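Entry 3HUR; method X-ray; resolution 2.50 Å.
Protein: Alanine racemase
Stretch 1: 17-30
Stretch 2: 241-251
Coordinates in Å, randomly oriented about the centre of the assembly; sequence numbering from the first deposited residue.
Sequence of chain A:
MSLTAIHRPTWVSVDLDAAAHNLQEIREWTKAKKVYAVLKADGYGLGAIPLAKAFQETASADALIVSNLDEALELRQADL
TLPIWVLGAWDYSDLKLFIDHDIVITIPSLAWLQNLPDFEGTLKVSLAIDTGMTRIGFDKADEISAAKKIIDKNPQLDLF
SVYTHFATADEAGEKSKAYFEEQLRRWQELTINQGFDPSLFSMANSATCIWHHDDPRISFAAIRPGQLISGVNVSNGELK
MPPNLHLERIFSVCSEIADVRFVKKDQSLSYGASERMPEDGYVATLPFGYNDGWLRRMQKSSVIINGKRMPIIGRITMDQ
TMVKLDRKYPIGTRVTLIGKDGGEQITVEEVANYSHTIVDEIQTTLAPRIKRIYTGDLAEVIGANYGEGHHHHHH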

ATOM      1  N   ASP A  17      16.533 -29.980  -6.605  1.00 33.26           N
ATOM      2  CA  ASP A  17      17.880 -30.418  -6.994  1.00 35.34           C
ATOM      3  C   ASP A  17      18.870 -29.290  -6.735  1.00 35.34           C
ATOM      4  O   ASP A  17      19.972 -29.521  -6.250  1.00 35.73           O
ATOM      5  N   ALA A  18      18.472 -28.080  -7.106  1.00 34.93           N
ATOM      6  CA  ALA A  18      19.312 -26.918  -6.951  1.00 34.82           C
ATOM      7  C   ALA A  18      19.506 -26.610  -5.482  1.00 35.09           C
ATOM      8  O   ALA A  18      20.604 -26.239  -5.073  1.00 35.72           O
ATOM      9  N   ALA A  19      18.489 -26.823  -4.657  1.00 34.83           N
ATOM     10  CA  ALA A  19      18.704 -26.629  -3.225  1.00 35.17           C
ATOM     11  C   ALA A  19      19.766 -27.622  -2.689  1.00 35.25           C
ATOM     12  O   ALA A  19      20.581 -27.277  -1.823  1.00 34.72           O
ATOM     13  N   ALA A  20      19.730 -28.851  -3.197  1.00 35.43           N
ATOM     14  CA  ALA A  20      20.625 -29.894  -2.730  1.00 36.27           C
ATOM     15  C   ALA A  20      22.018 -29.482  -3.120  1.00 37.72           C
ATOM     16  O   ALA A  20      22.938 -29.446  -2.302  1.00 38.60           O
ATOM     17  N   HIS A  21      22.130 -29.131  -4.386  1.00 38.77           N
ATOM     18  CA  HIS A  21      23.337 -28.673  -4.976  1.00 39.82           C
ATOM     19  C   HIS A  21      23.957 -27.546  -4.164  1.00 39.45           C
ATOM     20  O   HIS A  21      25.164 -27.530  -3.955  1.00 40.34           O
ATOM     21  N   ASN A  22      23.153 -26.603  -3.699  1.00 38.78           N
ATOM     22  CA  ASN A  22      23.685 -25.521  -2.865  1.00 37.42           C
ATOM     23  C   ASN A  22      24.296 -26.043  -1.562  1.00 36.57           C
ATOM     24  O   ASN A  22      25.317 -25.524  -1.121  1.00 35.35           O
ATOM     25  N   LEU A  23      23.683 -27.050  -0.943  1.00 36.24           N
ATOM     26  CA  LEU A  23      24.255 -27.609   0.294  1.00 35.84           C
ATOM     27  C   LEU A  23      25.573 -28.302  -0.027  1.00 37.09           C
ATOM     28  O   LEU A  23      26.553 -28.134   0.676  1.00 36.09           O
ATOM     29  N   GLN A  24      25.578 -29.071  -1.106  1.00 38.81           N
ATOM     30  CA  GLN A  24      26.793 -29.672  -1.617  1.00 40.62           C
ATOM     31  C   GLN A  24      27.942 -28.650  -1.903  1.00 41.61           C
ATOM     32  O   GLN A  24      29.078 -28.901  -1.534  1.00 42.44           O
ATOM     33  N   GLU A  25      27.655 -27.514  -2.539  1.00 42.52           N
ATOM     34  CA  GLU A  25      28.685 -26.524  -2.871  1.00 43.00           C
ATOM     35  C   GLU A  25      29.305 -25.946  -1.662  1.00 42.76           C
ATOM     36  O   GLU A  25      30.525 -25.794  -1.594  1.00 42.64           O
ATOM     37  N   ILE A  26      28.458 -25.571  -0.719  1.00 42.85           N
ATOM     38  CA  ILE A  26      28.942 -24.854   0.430  1.00 43.48           C
ATOM     39  C   ILE A  26      29.686 -25.802   1.392  1.00 44.66           C
ATOM     40  O   ILE A  26      30.455 -25.346   2.253  1.00 44.67           O
ATOM     41  N   ARG A  27      29.436 -27.105   1.251  1.00 46.08           N
ATOM     42  CA  ARG A  27      30.211 -28.132   1.951  1.00 47.55           C
ATOM     43  C   ARG A  27      31.659 -28.106   1.417  1.00 48.44           C
ATOM     44  O   ARG A  27      32.598 -28.059   2.183  1.00 47.51           O
ATOM     45  N   GLU A  28      31.797 -28.122   0.094  1.00 49.48           N
ATOM     46  CA  GLU A  28      33.097 -28.143  -0.547  1.00 50.99           C
ATOM     47  C   GLU A  28      33.817 -26.831  -0.352  1.00 49.81           C
ATOM     48  O   GLU A  28      35.028 -26.810  -0.348  1.00 52.19           O
ATOM     49  N   TRP A  29      33.081 -25.742  -0.216  1.00 48.04           N
ATOM     50  CA  TRP A  29      33.667 -24.417  -0.142  1.00 46.02           C
ATOM     51  C   TRP A  29      34.321 -24.218   1.210  1.00 45.94           C
ATOM     52  O   TRP A  29      35.271 -23.430   1.348  1.00 45.72           O
ATOM     53  N   THR A  30      33.785 -24.900   2.209  1.00 45.46           N
ATOM     54  CA  THR A  30      34.219 -24.715   3.589  1.00 45.18           C
ATOM     55  C   THR A  30      34.931 -25.973   4.124  1.00 46.25           C
ATOM     56  O   THR A  30      35.335 -26.021   5.283  1.00 46.28           O
ATOM     57  N   MET A 241      28.972 -11.820  -4.158  1.00 53.01           N
ATOM     58  CA  MET A 241      29.186 -13.252  -3.942  1.00 52.44           C
ATOM     59  C   MET A 241      30.563 -13.645  -4.511  1.00 53.71           C
ATOM     60  O   MET A 241      30.993 -13.105  -5.516  1.00 54.24           O
ATOM     61  N   PRO A 242      31.291 -14.534  -3.833  1.00 54.84           N
ATOM     62  CA  PRO A 242      32.529 -14.936  -4.459  1.00 55.59           C
ATOM     63  C   PRO A 242      32.301 -15.603  -5.804  1.00 56.60           C
ATOM     64  O   PRO A 242      31.527 -16.555  -5.876  1.00 57.21           O
ATOM     65  N   PRO A 243      32.979 -15.126  -6.865  1.00 57.87           N
ATOM     66  CA  PRO A 243      32.802 -15.698  -8.210  1.00 58.12           C
ATOM     67  C   PRO A 243      32.994 -17.220  -8.280  1.00 58.60           C
ATOM     68  O   PRO A 243      32.345 -17.884  -9.106  1.00 58.98           O
ATOM     69  N   ASN A 244      33.884 -17.772  -7.448  1.00 58.46           N
ATOM     70  CA  ASN A 244      34.169 -19.216  -7.497  1.00 58.23           C
ATOM     71  C   ASN A 244      33.117 -20.089  -6.844  1.00 57.15           C
ATOM     72  O   ASN A 244      33.126 -21.293  -7.051  1.00 57.44           O
ATOM     73  N   LEU A 245      32.267 -19.502  -6.007  1.00 55.79           N
ATOM     74  CA  LEU A 245      31.180 -20.241  -5.374  1.00 54.44           C
ATOM     75  C   LEU A 245      29.977 -20.113  -6.275  1.00 53.95           C
ATOM     76  O   LEU A 245      29.577 -19.000  -6.636  1.00 54.20           O
ATOM     77  N   HIS A 246      29.383 -21.235  -6.646  1.00 53.01           N
ATOM     78  CA  HIS A 246      28.282 -21.184  -7.607  1.00 52.37           C
ATOM     79  C   HIS A 246      26.982 -21.639  -6.990  1.00 49.47           C
ATOM     80  O   HIS A 246      26.485 -22.730  -7.259  1.00 49.46           O
ATOM     81  N   LEU A 247      26.443 -20.783  -6.144  1.00 46.53           N
ATOM     82  CA  LEU A 247      25.138 -21.035  -5.585  1.00 44.90           C
ATOM     83  C   LEU A 247      24.102 -20.807  -6.686  1.00 44.03           C
ATOM     84  O   LEU A 247      24.200 -19.866  -7.454  1.00 44.66           O
ATOM     85  N   GLU A 248      23.143 -21.711  -6.801  1.00 42.55           N
ATOM     86  CA  GLU A 248      22.030 -21.549  -7.767  1.00 41.11           C
ATOM     87  C   GLU A 248      20.835 -20.892  -7.059  1.00 39.07           C
ATOM     88  O   GLU A 248      20.497 -21.279  -5.949  1.00 38.09           O
ATOM     89  N   ARG A 249      20.204 -19.904  -7.688  1.00 38.10           N
ATOM     90  CA  ARG A 249      18.869 -19.409  -7.239  1.00 37.24           C
ATOM     91  C   ARG A 249      17.869 -20.532  -7.493  1.00 35.65           C
ATOM     92  O   ARG A 249      17.781 -21.013  -8.596  1.00 34.88           O
ATOM     93  N   ILE A 250      17.156 -20.988  -6.461  1.00 34.76           N
ATOM     94  CA  ILE A 250      16.357 -22.195  -6.585  1.00 33.85           C
ATOM     95  C   ILE A 250      14.905 -21.938  -6.949  1.00 33.19           C
ATOM     96  O   ILE A 250      14.189 -22.860  -7.331  1.00 33.23           O
ATOM     97  N   PHE A 251      14.464 -20.701  -6.860  1.00 32.34           N
ATOM     98  CA  PHE A 251      13.033 -20.414  -7.004  1.00 31.95           C
ATOM     99  C   PHE A 251      12.825 -19.497  -8.198  1.00 32.17           C
ATOM    100  O   PHE A 251      13.738 -18.798  -8.581  1.00 31.59           O
TER

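Residues 17-30 of this alanine racemase belong to a helix that begins earlier in the chain, and residues 241-251, an irregular segment, run antiparallel along one side of it, from Ile250 beside Ala18 to Leu245 near Trp29. Ala18 and Ala19 offer only methyl groups, and the CA atoms of Ala18 and Ile250 lie 5.6 Å apart. Ile250 (chi1 p, chi2 t) lies over these methyls, with CG2 3.9 Å from Ala18 CB and CD1 3.7 Å from Ala19 CB.

One turn further on, Asn22 (chi1 m) pins the segment through its backbone. Its CA-to-CB bond points sideways, but the amide reaches across to clasp the backbone of Glu248 at both N and O: Glu248 N donates to Asn22 OD1 at 2.8 Å, and Asn22 ND2 donates to Glu248 O at 2.9 Å. The one side-chain amide thus serves as both acceptor and donor. The Glu248 side chain (chi1 m, chi2 t) points toward the helix and reaches Ala18 and His21, bringing OE1 to 3.2 Å from Ala18 CB and OE2 over one face of the His21 ring. His21 NE2 and Glu248 OE2 are 3.2 Å apart, but the angle is too poor for a hydrogen bond.

Glu25 (chi1 m, chi2 m) points toward the segment and meets Leu247 (chi1 m, chi2 t) more loosely, Leu247 CD2 lying 4.2 Å from Glu25 CB. The largest bump is Trp29 (chi1 t), which packs against the type I turn from Pro242 to Leu245. Leu245 (chi1 t, chi2 p) covers one face of the indole; its CB sits 3.8 Å from the centroid of the six-membered ring of Trp29, nearly on the ring normal, in a CH-pi contact. Its CD1 continues across the face, 3.5 Å from Trp29 CD2, and reaches Ile26 CD1 at 4.0 Å. Asn244 CB borders the ring edge, 3.6 Å from Trp29 CZ3, while Pro242 CB approaches Trp29 CZ2 obliquely at 3.5 Å.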

ATOM      1  CB  ASP A  17      17.998 -30.753  -8.490  1.00 35.96           C
ATOM      2  CG  ASP A  17      17.339 -32.080  -8.880  1.00 39.80           C
ATOM      3  OD1 ASP A  17      17.539 -33.124  -8.219  1.00 43.66           O
ATOM      4  OD2 ASP A  17      16.635 -32.076  -9.909  1.00 46.88           O
ATOM      5  CB  ALA A  18      18.738 -25.711  -7.714  1.00 34.07           C
ATOM      6  CB  ALA A  19      17.371 -26.747  -2.411  1.00 34.28           C
ATOM      7  CB  ALA A  20      20.287 -31.215  -3.345  1.00 35.22           C
ATOM      8  CB  HIS A  21      23.019 -28.231  -6.401  1.00 40.48           C
ATOM      9  CG  HIS A  21      24.172 -27.631  -7.127  1.00 44.62           C
ATOM     10  ND1 HIS A  21      25.056 -28.386  -7.875  1.00 49.89           N
ATOM     11  CD2 HIS A  21      24.560 -26.341  -7.266  1.00 48.84           C
ATOM     12  CE1 HIS A  21      25.957 -27.588  -8.418  1.00 49.97           C
ATOM     13  NE2 HIS A  21      25.675 -26.340  -8.072  1.00 50.74           N
ATOM     14  CB  ASN A  22      22.628 -24.456  -2.553  1.00 36.91           C
ATOM     15  CG  ASN A  22      22.231 -23.645  -3.749  1.00 35.75           C
ATOM     16  OD1 ASN A  22      22.896 -23.633  -4.777  1.00 36.02           O
ATOM     17  ND2 ASN A  22      21.134 -22.949  -3.616  1.00 34.77           N
ATOM     18  CB  LEU A  23      23.308 -28.576   1.002  1.00 35.02           C
ATOM     19  CG  LEU A  23      22.165 -27.948   1.804  1.00 33.38           C
ATOM     20  CD1 LEU A  23      21.551 -28.967   2.791  1.00 30.02           C
ATOM     21  CD2 LEU A  23      22.632 -26.721   2.523  1.00 30.46           C
ATOM     22  CB  GLN A  24      26.464 -30.529  -2.847  1.00 40.72           C
ATOM     23  CG  GLN A  24      25.728 -31.870  -2.486  1.00 42.48           C
ATOM     24  CD  GLN A  24      24.872 -32.463  -3.652  1.00 44.61           C
ATOM     25  OE1 GLN A  24      24.759 -31.877  -4.749  1.00 47.81           O
ATOM     26  NE2 GLN A  24      24.261 -33.617  -3.398  1.00 42.25           N
ATOM     27  CB  GLU A  25      28.127 -25.336  -3.645  1.00 43.60           C
ATOM     28  CG  GLU A  25      27.868 -25.613  -5.090  1.00 46.27           C
ATOM     29  CD  GLU A  25      29.127 -25.669  -5.897  1.00 48.70           C
ATOM     30  OE1 GLU A  25      29.905 -24.674  -5.898  1.00 50.50           O
ATOM     31  OE2 GLU A  25      29.307 -26.711  -6.544  1.00 50.98           O
ATOM     32  CB  ILE A  26      27.820 -24.054   1.123  1.00 42.81           C
ATOM     33  CG1 ILE A  26      28.420 -22.921   1.942  1.00 42.61           C
ATOM     34  CG2 ILE A  26      26.967 -24.944   2.016  1.00 42.59           C
ATOM     35  CD1 ILE A  26      29.105 -21.845   1.117  1.00 40.70           C
ATOM     36  CB  ARG A  27      29.618 -29.526   1.747  1.00 47.31           C
ATOM     37  CG  ARG A  27      30.115 -30.565   2.749  1.00 48.41           C
ATOM     38  CD  ARG A  27      29.638 -31.985   2.405  1.00 50.44           C
ATOM     39  NE  ARG A  27      29.254 -32.714   3.618  1.00 53.66           N
ATOM     40  CZ  ARG A  27      28.003 -32.926   4.032  1.00 55.50           C
ATOM     41  NH1 ARG A  27      26.962 -32.491   3.327  1.00 58.18           N
ATOM     42  NH2 ARG A  27      27.785 -33.592   5.162  1.00 55.30           N
ATOM     43  CB  GLU A  28      32.988 -28.411  -2.063  1.00 51.91           C
ATOM     44  CG  GLU A  28      32.349 -29.748  -2.436  1.00 56.72           C
ATOM     45  CD  GLU A  28      31.932 -29.820  -3.928  1.00 63.68           C
ATOM     46  OE1 GLU A  28      32.748 -29.379  -4.787  1.00 68.06           O
ATOM     47  OE2 GLU A  28      30.806 -30.324  -4.235  1.00 65.89           O
ATOM     48  CB  TRP A  29      32.557 -23.392  -0.325  1.00 45.05           C
ATOM     49  CG  TRP A  29      32.945 -21.927  -0.342  1.00 41.20           C
ATOM     50  CD1 TRP A  29      32.727 -21.010   0.649  1.00 37.55           C
ATOM     51  CD2 TRP A  29      33.536 -21.205  -1.433  1.00 36.99           C
ATOM     52  NE1 TRP A  29      33.161 -19.764   0.246  1.00 36.51           N
ATOM     53  CE2 TRP A  29      33.662 -19.861  -1.027  1.00 36.02           C
ATOM     54  CE3 TRP A  29      33.995 -21.573  -2.710  1.00 37.80           C
ATOM     55  CZ2 TRP A  29      34.239 -18.877  -1.855  1.00 37.04           C
ATOM     56  CZ3 TRP A  29      34.553 -20.581  -3.545  1.00 36.18           C
ATOM     57  CH2 TRP A  29      34.672 -19.258  -3.104  1.00 36.01           C
ATOM     58  CB  THR A  30      33.008 -24.324   4.499  1.00 44.61           C
ATOM     59  OG1 THR A  30      32.131 -25.446   4.687  1.00 41.65           O
ATOM     60  CG2 THR A  30      32.226 -23.156   3.892  1.00 42.81           C
ATOM     61  CB  MET A 241      28.011 -14.091  -4.522  1.00 51.16           C
ATOM     62  CG  MET A 241      26.696 -13.904  -3.730  1.00 46.21           C
ATOM     63  SD  MET A 241      26.652 -14.688  -2.093  1.00 35.43           S
ATOM     64  CE  MET A 241      26.867 -16.326  -2.752  1.00 33.63           C
ATOM     65  CB  PRO A 242      33.125 -15.931  -3.456  1.00 55.64           C
ATOM     66  CG  PRO A 242      32.305 -15.812  -2.217  1.00 54.88           C
ATOM     67  CD  PRO A 242      31.340 -14.724  -2.383  1.00 54.80           C
ATOM     68  CB  PRO A 243      33.888 -15.011  -9.036  1.00 58.21           C
ATOM     69  CG  PRO A 243      34.215 -13.771  -8.319  1.00 58.44           C
ATOM     70  CD  PRO A 243      33.944 -14.007  -6.865  1.00 58.21           C
ATOM     71  CB  ASN A 244      35.506 -19.542  -6.829  1.00 58.66           C
ATOM     72  CG  ASN A 244      36.674 -18.931  -7.549  1.00 60.15           C
ATOM     73  OD1 ASN A 244      36.844 -19.119  -8.751  1.00 59.17           O
ATOM     74  ND2 ASN A 244      37.502 -18.194  -6.804  1.00 62.95           N
ATOM     75  CB  LEU A 245      30.853 -19.628  -4.036  1.00 54.13           C
ATOM     76  CG  LEU A 245      29.777 -20.316  -3.217  1.00 53.13           C
ATOM     77  CD1 LEU A 245      30.298 -21.637  -2.700  1.00 51.37           C
ATOM     78  CD2 LEU A 245      29.398 -19.398  -2.085  1.00 51.79           C
ATOM     79  CB  HIS A 246      28.642 -21.981  -8.865  1.00 53.29           C
ATOM     80  CG  HIS A 246      29.950 -21.567  -9.465  1.00 57.10           C
ATOM     81  ND1 HIS A 246      30.900 -22.474  -9.901  1.00 59.96           N
ATOM     82  CD2 HIS A 246      30.484 -20.335  -9.662  1.00 59.91           C
ATOM     83  CE1 HIS A 246      31.953 -21.816 -10.357  1.00 61.13           C
ATOM     84  NE2 HIS A 246      31.725 -20.518 -10.226  1.00 61.90           N
ATOM     85  CB  LEU A 247      24.889 -20.155  -4.357  1.00 44.09           C
ATOM     86  CG  LEU A 247      25.696 -20.586  -3.106  1.00 41.43           C
ATOM     87  CD1 LEU A 247      25.286 -19.825  -1.828  1.00 37.01           C
ATOM     88  CD2 LEU A 247      25.612 -22.091  -2.844  1.00 37.41           C
ATOM     89  CB  GLU A 248      21.634 -22.931  -8.325  1.00 41.12           C
ATOM     90  CG  GLU A 248      22.529 -23.448  -9.458  1.00 43.35           C
ATOM     91  CD  GLU A 248      22.548 -24.991  -9.611  1.00 48.37           C
ATOM     92  OE1 GLU A 248      21.668 -25.697  -9.072  1.00 48.65           O
ATOM     93  OE2 GLU A 248      23.466 -25.518 -10.302  1.00 54.26           O
ATOM     94  CB  ARG A 249      18.442 -18.116  -7.956  1.00 37.30           C
ATOM     95  CG  ARG A 249      17.045 -17.559  -7.510  1.00 40.56           C
ATOM     96  CD  ARG A 249      16.618 -16.231  -8.228  1.00 43.71           C
ATOM     97  NE  ARG A 249      17.142 -16.148  -9.594  1.00 47.76           N
ATOM     98  CZ  ARG A 249      16.583 -16.709 -10.681  1.00 50.40           C
ATOM     99  NH1 ARG A 249      15.429 -17.399 -10.614  1.00 49.85           N
ATOM    100  NH2 ARG A 249      17.188 -16.572 -11.864  1.00 50.37           N
ATOM    101  CB  ILE A 250      16.444 -23.106  -5.309  1.00 33.97           C
ATOM    102  CG1 ILE A 250      15.565 -22.608  -4.157  1.00 33.19           C
ATOM    103  CG2 ILE A 250      17.883 -23.209  -4.832  1.00 33.73           C
ATOM    104  CD1 ILE A 250      15.611 -23.529  -2.977  1.00 30.55           C
ATOM    105  CB  PHE A 251      12.482 -19.749  -5.739  1.00 31.56           C
ATOM    106  CG  PHE A 251      13.198 -18.496  -5.389  1.00 29.49           C
ATOM    107  CD1 PHE A 251      12.770 -17.296  -5.860  1.00 27.47           C
ATOM    108  CD2 PHE A 251      14.365 -18.547  -4.656  1.00 29.58           C
ATOM    109  CE1 PHE A 251      13.468 -16.120  -5.570  1.00 30.77           C
ATOM    110  CE2 PHE A 251      15.075 -17.395  -4.366  1.00 30.23           C
ATOM    111  CZ  PHE A 251      14.633 -16.171  -4.822  1.00 30.55           C
TER